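Lin1944 protein (Listeria innocua, PDB 3D7L) is of unknown specific function but probably acts as an oxidoreductase of the short-chain dehydrogenase/reductase family, built on a Rossmann-type fold. Local coordinates at residues 47-52 against 97-102; 153-158 against 183-188. All blocks are in the same frame, centred on the assembly; numbering follows the deposited sequence.

Contact 1. Residues 47-52 against 97-102; sequences DSIKKM and VLLGID
L99 packs against I49 and K50 in a small, purely apolar helix-to-helix contact, joining helix 46-56 to helix 79-100 near its C-terminal end, on one flank of the parallel sheet of this Rossmann-type fold. No hydrogen bond or salt bridge crosses it, and the backbones come closest at K50 and L99, whose CA atoms are 6.6 Å apart. L99 CD1 lies mainly against I49, 3.8 Å from I49 CG2 and 3.9 Å from I49 CB, and also comes within 4.1 Å of K50 CG. The side chains of I49 and L99 cross at about a right angle. I49 meets the leucine with the CG2 methyl, which lies anti to the backbone N (CG1 at chi1 -68°), and CG2 also comes to 4.0 Å from L99 CB. The other methyl, L99 CD2, touches K50 CD at 3.8 Å, so the lysine contributes the aliphatic part of a chain bent at chi2, chi3 and chi4. Beyond this pair of helices, I49 also packs on V41, N95 and L96, while L99 packs on P79 of the second subunit. One leucine therefore serves both the helix pair within the chain and the dimer interface. With only aliphatic carbons in touch, the contact rests on van der Waals packing and burial of apolar surface, and the ammonium group of K50 makes no polar bond across it.

Contact 2. Residues 153-158 against 183-188; sequences NTVSPN and ARAFEK
V155 meets both A185 and F186, a strand-to-helix contact in which helix 179-191 covers a face of the parallel sheet in the Rossmann-type fold of the short-chain dehydrogenase/reductase family. All three residues are buried, and everything that touches is apolar. The valine points from strand 151-157 at the helix and lays one side over the phenyl ring: its CG2 sits 4.0 Å from the centroid of the F186 ring and 6° off the ring normal, a CH-pi contact almost squarely over the centre of one face. V155 CG1 reaches the rim of the same ring, 3.6 Å from F186 CE2. This methyl also touches the helix itself, at 3.8 Å from A185 CB. A185 has no more than a methyl to offer, which lets the valine come close to the helix backbone, with V155 CG2 3.9 Å from F186 N. F186 leaves its CA across the line to the strand, and with CG anti to its carbonyl carbon (chi1 -77°) the ring end comes nearer to V155.

Further out, F186 also packs on T111 and T113 of strand 108-113 and on L15 and V19 of helix 14-23, so the ring lies at the junction of two helices and two strands. A185 touches V201 of strand 198-201, an outermost strand of the sheet within this chain. V155 is held from within the sheet, where it is backbone hydrogen-bonded to L112. The branch point of the valine follows its methyls onto the phenyl ring: V155 CB stands over the face as well, 3.8 Å from F186 CE2.

How the contacts relate
The two contacts lie on opposite sides of the chain's centre, their own centres 22 Å apart and their nearest atoms about 8 Å apart, without touching. Both segments of contact 1 precede those of contact 2 along the chain. Contact 1 lies between two helices, 46-56 and 79-100, packed beside a parallel sheet of strand order 3-2-1-4-5-6-7; contact 2 joins strand 151-157 of that sheet to helix 179-191, which covers it. They share no helix. Strand 108-113 runs between the two regions, touched by V97 beside contact 1 and by V155 and F186 in contact 2. Contact 1 borders the second subunit, whereas contact 2 belongs to the interior of a single chain.

Contact 1. Residues 47-52 against 97-102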
loop_
_atom_site.group_PDB
_atom_site.type_symbol
_atom_site.label_atom_id
_atom_site.label_comp_id
_atom_site.label_asym_id
_atom_site.label_seq_id
_atom_site.Cartn_x
_atom_site.Cartn_y
_atom_site.Cartn_z
ATOM N N ASP D 47 -19.681 -5.779 -7.133
ATOM C CA ASP D 47 -20.624 -6.558 -7.941
ATOM C C ASP D 47 -20.319 -6.466 -9.428
ATOM O O ASP D 47 -20.440 -7.454 -10.133
ATOM C CB ASP D 47 -22.071 -6.178 -7.662
ATOM C CG ASP D 47 -22.484 -6.526 -6.256
ATOM O OD1 ASP D 47 -23.007 -7.643 -6.045
ATOM O OD2 ASP D 47 -22.237 -5.697 -5.356
ATOM N N SER D 48 -19.901 -5.289 -9.883
ATOM C CA SER D 48 -19.459 -5.083 -11.254
ATOM C C SER D 48 -18.254 -5.982 -11.629
ATOM O O SER D 48 -18.210 -6.568 -12.712
ATOM C CB SER D 48 -19.118 -3.600 -11.457
ATOM O OG SER D 48 -18.518 -3.372 -12.715
ATOM N N ILE D 49 -17.270 -6.099 -10.739
ATOM C CA ILE D 49 -16.155 -7.011 -11.014
ATOM C C ILE D 49 -16.658 -8.458 -11.120
ATOM O O ILE D 49 -16.259 -9.211 -12.023
ATOM C CB ILE D 49 -15.024 -6.905 -9.948
ATOM C CG1 ILE D 49 -14.311 -5.549 -10.036
ATOM C CG2 ILE D 49 -14.020 -8.027 -10.116
ATOM C CD1 ILE D 49 -13.690 -5.125 -8.750
ATOM N N LYS D 50 -17.510 -8.851 -10.186
ATOM C CA LYS D 50 -18.043 -10.213 -10.195
ATOM C C LYS D 50 -18.813 -10.497 -11.471
ATOM O O LYS D 50 -18.654 -11.584 -12.049
ATOM C CB LYS D 50 -18.911 -10.489 -8.978
ATOM C CG LYS D 50 -18.226 -10.080 -7.715
ATOM C CD LYS D 50 -18.491 -11.030 -6.599
ATOM C CE LYS D 50 -19.683 -10.616 -5.775
ATOM N NZ LYS D 50 -19.297 -10.681 -4.319
ATOM N N LYS D 51 -19.619 -9.528 -11.916
ATOM C CA LYS D 51 -20.354 -9.689 -13.178
ATOM C C LYS D 51 -19.396 -9.871 -14.357
ATOM O O LYS D 51 -19.605 -10.744 -15.206
ATOM C CB LYS D 51 -21.276 -8.498 -13.449
ATOM C CG LYS D 51 -22.726 -8.870 -13.718
ATOM C CD LYS D 51 -22.953 -9.523 -15.084
ATOM C CE LYS D 51 -24.326 -10.206 -15.126
ATOM N NZ LYS D 51 -25.514 -9.263 -15.243
HETATM N N MSE D 52 -18.350 -9.047 -14.405
HETATM C CA MSE D 52 -17.342 -9.174 -15.453
HETATM C C MSE D 52 -16.800 -10.597 -15.516
HETATM O O MSE D 52 -16.776 -11.200 -16.581
HETATM C CB MSE D 52 -16.212 -8.157 -15.290
HETATM C CG MSE D 52 -15.088 -8.344 -16.331
HETATM SE SE MSE D 52 -13.439 -7.502 -15.866
HETATM C CE MSE D 52 -12.967 -8.511 -14.294
ATOM N N VAL D 97 -7.962 -9.335 -8.061
ATOM C CA VAL D 97 -7.299 -10.565 -7.612
ATOM C C VAL D 97 -8.212 -11.334 -6.649
ATOM O O VAL D 97 -8.465 -12.531 -6.854
ATOM C CB VAL D 97 -5.927 -10.271 -6.955
ATOM C CG1 VAL D 97 -5.379 -11.501 -6.294
ATOM C CG2 VAL D 97 -4.951 -9.692 -7.980
ATOM N N LEU D 98 -8.729 -10.658 -5.623
ATOM C CA LEU D 98 -9.572 -11.365 -4.651
ATOM C C LEU D 98 -10.798 -12.024 -5.298
ATOM O O LEU D 98 -11.258 -13.067 -4.832
ATOM C CB LEU D 98 -10.014 -10.451 -3.496
ATOM C CG LEU D 98 -8.874 -9.751 -2.736
ATOM C CD1 LEU D 98 -9.445 -8.912 -1.640
ATOM C CD2 LEU D 98 -7.856 -10.745 -2.166
ATOM N N LEU D 99 -11.340 -11.406 -6.337
ATOM C CA LEU D 99 -12.551 -11.932 -7.007
ATOM C C LEU D 99 -12.281 -12.796 -8.263
ATOM O O LEU D 99 -13.187 -13.462 -8.757
ATOM C CB LEU D 99 -13.536 -10.797 -7.309
ATOM C CG LEU D 99 -14.000 -9.992 -6.083
ATOM C CD1 LEU D 99 -14.619 -8.654 -6.457
ATOM C CD2 LEU D 99 -14.941 -10.780 -5.167
ATOM N N GLY D 100 -11.034 -12.799 -8.739
ATOM C CA GLY D 100 -10.642 -13.459 -9.985
ATOM C C GLY D 100 -9.877 -14.787 -9.950
ATOM O O GLY D 100 -9.694 -15.413 -11.005
ATOM N N ILE D 101 -9.441 -15.235 -8.766
ATOM C CA ILE D 101 -8.682 -16.501 -8.662
ATOM C C ILE D 101 -9.456 -17.682 -9.256
ATOM O O ILE D 101 -8.887 -18.539 -9.949
ATOM C CB ILE D 101 -8.220 -16.796 -7.195
ATOM C CG1 ILE D 101 -7.295 -15.690 -6.677
ATOM C CG2 ILE D 101 -7.489 -18.137 -7.103
ATOM C CD1 ILE D 101 -7.142 -15.660 -5.142
ATOM N N ASP D 102 -10.767 -17.682 -9.022
ATOM C CA ASP D 102 -11.654 -18.738 -9.480
ATOM C C ASP D 102 -11.845 -18.706 -11.004
ATOM O O ASP D 102 -12.289 -19.687 -11.597
ATOM C CB ASP D 102 -13.007 -18.672 -8.742
ATOM C CG ASP D 102 -12.999 -19.441 -7.412
ATOM O OD1 ASP D 102 -12.181 -20.376 -7.259
ATOM O OD2 ASP D 102 -13.828 -19.140 -6.515
#

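Contact 2. Residues 153-158 against 183-188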
loop_
_atom_site.group_PDB
_atom_site.type_symbol
_atom_site.label_atom_id
_atom_site.label_comp_id
_atom_site.label_asym_id
_atom_site.label_seq_id
_atom_site.Cartn_x
_atom_site.Cartn_y
_atom_site.Cartn_z
ATOM N N ASN D 153 2.573 -11.281 -10.456
ATOM C CA ASN D 153 3.672 -10.310 -10.474
ATOM C C ASN D 153 3.145 -8.886 -10.652
ATOM O O ASN D 153 1.986 -8.701 -10.986
ATOM C CB ASN D 153 4.647 -10.599 -11.630
ATOM C CG ASN D 153 5.238 -11.991 -11.571
ATOM O OD1 ASN D 153 5.962 -12.325 -10.631
ATOM N ND2 ASN D 153 4.960 -12.806 -12.598
ATOM N N THR D 154 4.002 -7.893 -10.450
ATOM C CA THR D 154 3.625 -6.522 -10.751
ATOM C C THR D 154 4.617 -5.918 -11.739
ATOM O O THR D 154 5.784 -6.328 -11.793
ATOM C CB THR D 154 3.519 -5.614 -9.493
ATOM O OG1 THR D 154 4.735 -5.651 -8.754
ATOM C CG2 THR D 154 2.386 -6.060 -8.608
ATOM N N VAL D 155 4.141 -4.968 -12.527
ATOM C CA VAL D 155 4.993 -4.211 -13.433
ATOM C C VAL D 155 4.967 -2.752 -12.965
ATOM O O VAL D 155 3.891 -2.192 -12.729
ATOM C CB VAL D 155 4.572 -4.384 -14.897
ATOM C CG1 VAL D 155 5.392 -3.441 -15.833
ATOM C CG2 VAL D 155 4.725 -5.864 -15.321
ATOM N N SER D 156 6.148 -2.174 -12.779
ATOM C CA SER D 156 6.273 -0.795 -12.265
ATOM C C SER D 156 6.950 0.090 -13.309
ATOM O O SER D 156 8.168 0.045 -13.495
ATOM C CB SER D 156 7.038 -0.750 -10.958
ATOM O OG SER D 156 7.046 0.584 -10.454
ATOM N N PRO D 157 6.147 0.872 -14.031
ATOM C CA PRO D 157 6.751 1.706 -15.055
ATOM C C PRO D 157 7.183 3.076 -14.566
ATOM O O PRO D 157 6.615 3.631 -13.611
ATOM C CB PRO D 157 5.614 1.877 -16.082
ATOM C CG PRO D 157 4.368 1.253 -15.434
ATOM C CD PRO D 157 4.682 0.992 -14.020
ATOM N N ASN D 158 8.180 3.611 -15.261
ATOM C CA ASN D 158 8.519 5.027 -15.194
ATOM C C ASN D 158 7.482 5.778 -16.018
ATOM O O ASN D 158 6.626 5.160 -16.691
ATOM C CB ASN D 158 9.919 5.217 -15.789
ATOM C CG ASN D 158 10.596 6.488 -15.341
ATOM O OD1 ASN D 158 9.944 7.442 -14.898
ATOM N ND2 ASN D 158 11.941 6.507 -15.437
ATOM N N ALA D 183 5.746 -2.893 -22.005
ATOM C CA ALA D 183 4.829 -3.978 -22.430
ATOM C C ALA D 183 5.524 -5.347 -22.417
ATOM O O ALA D 183 4.876 -6.376 -22.190
ATOM C CB ALA D 183 4.231 -3.667 -23.791
ATOM N N ARG D 184 6.843 -5.335 -22.647
ATOM C CA ARG D 184 7.687 -6.534 -22.577
ATOM C C ARG D 184 7.673 -7.198 -21.193
ATOM O O ARG D 184 7.656 -8.423 -21.102
ATOM C CB ARG D 184 9.132 -6.205 -22.974
ATOM C CG ARG D 184 9.368 -6.001 -24.453
ATOM C CD ARG D 184 10.864 -5.667 -24.726
ATOM N NE ARG D 184 11.074 -5.252 -26.111
ATOM C CZ ARG D 184 11.281 -6.077 -27.142
ATOM N NH1 ARG D 184 11.332 -7.397 -26.977
ATOM N NH2 ARG D 184 11.459 -5.570 -28.360
ATOM N N ALA D 185 7.666 -6.382 -20.139
ATOM C CA ALA D 185 7.560 -6.832 -18.747
ATOM C C ALA D 185 6.246 -7.553 -18.444
ATOM O O ALA D 185 6.221 -8.564 -17.691
ATOM C CB ALA D 185 7.748 -5.636 -17.793
ATOM N N PHE D 186 5.151 -7.014 -18.987
ATOM C CA PHE D 186 3.858 -7.689 -18.937
ATOM C C PHE D 186 3.907 -9.031 -19.670
ATOM O O PHE D 186 3.431 -10.033 -19.137
ATOM C CB PHE D 186 2.757 -6.812 -19.538
ATOM C CG PHE D 186 2.287 -5.708 -18.624
ATOM C CD1 PHE D 186 1.233 -5.920 -17.745
ATOM C CD2 PHE D 186 2.880 -4.450 -18.676
ATOM C CE1 PHE D 186 0.784 -4.883 -16.900
ATOM C CE2 PHE D 186 2.429 -3.424 -17.867
ATOM C CZ PHE D 186 1.384 -3.652 -16.966
ATOM N N GLU D 187 4.485 -9.052 -20.874
ATOM C CA GLU D 187 4.697 -10.317 -21.592
ATOM C C GLU D 187 5.563 -11.293 -20.766
ATOM O O GLU D 187 5.280 -12.482 -20.728
ATOM C CB GLU D 187 5.296 -10.093 -22.977
ATOM C CG GLU D 187 5.644 -11.392 -23.703
ATOM C CD GLU D 187 6.225 -11.190 -25.105
ATOM O OE1 GLU D 187 6.228 -10.065 -25.621
ATOM O OE2 GLU D 187 6.667 -12.172 -25.714
ATOM N N LYS D 188 6.616 -10.778 -20.119
ATOM C CA LYS D 188 7.459 -11.559 -19.231
ATOM C C LYS D 188 6.612 -12.170 -18.111
ATOM O O LYS D 188 6.728 -13.362 -17.840
ATOM C CB LYS D 188 8.592 -10.679 -18.661
ATOM C CG LYS D 188 9.552 -11.406 -17.755
ATOM C CD LYS D 188 10.637 -10.468 -17.218
ATOM C CE LYS D 188 11.509 -11.187 -16.193
ATOM N NZ LYS D 188 12.284 -12.329 -16.733
#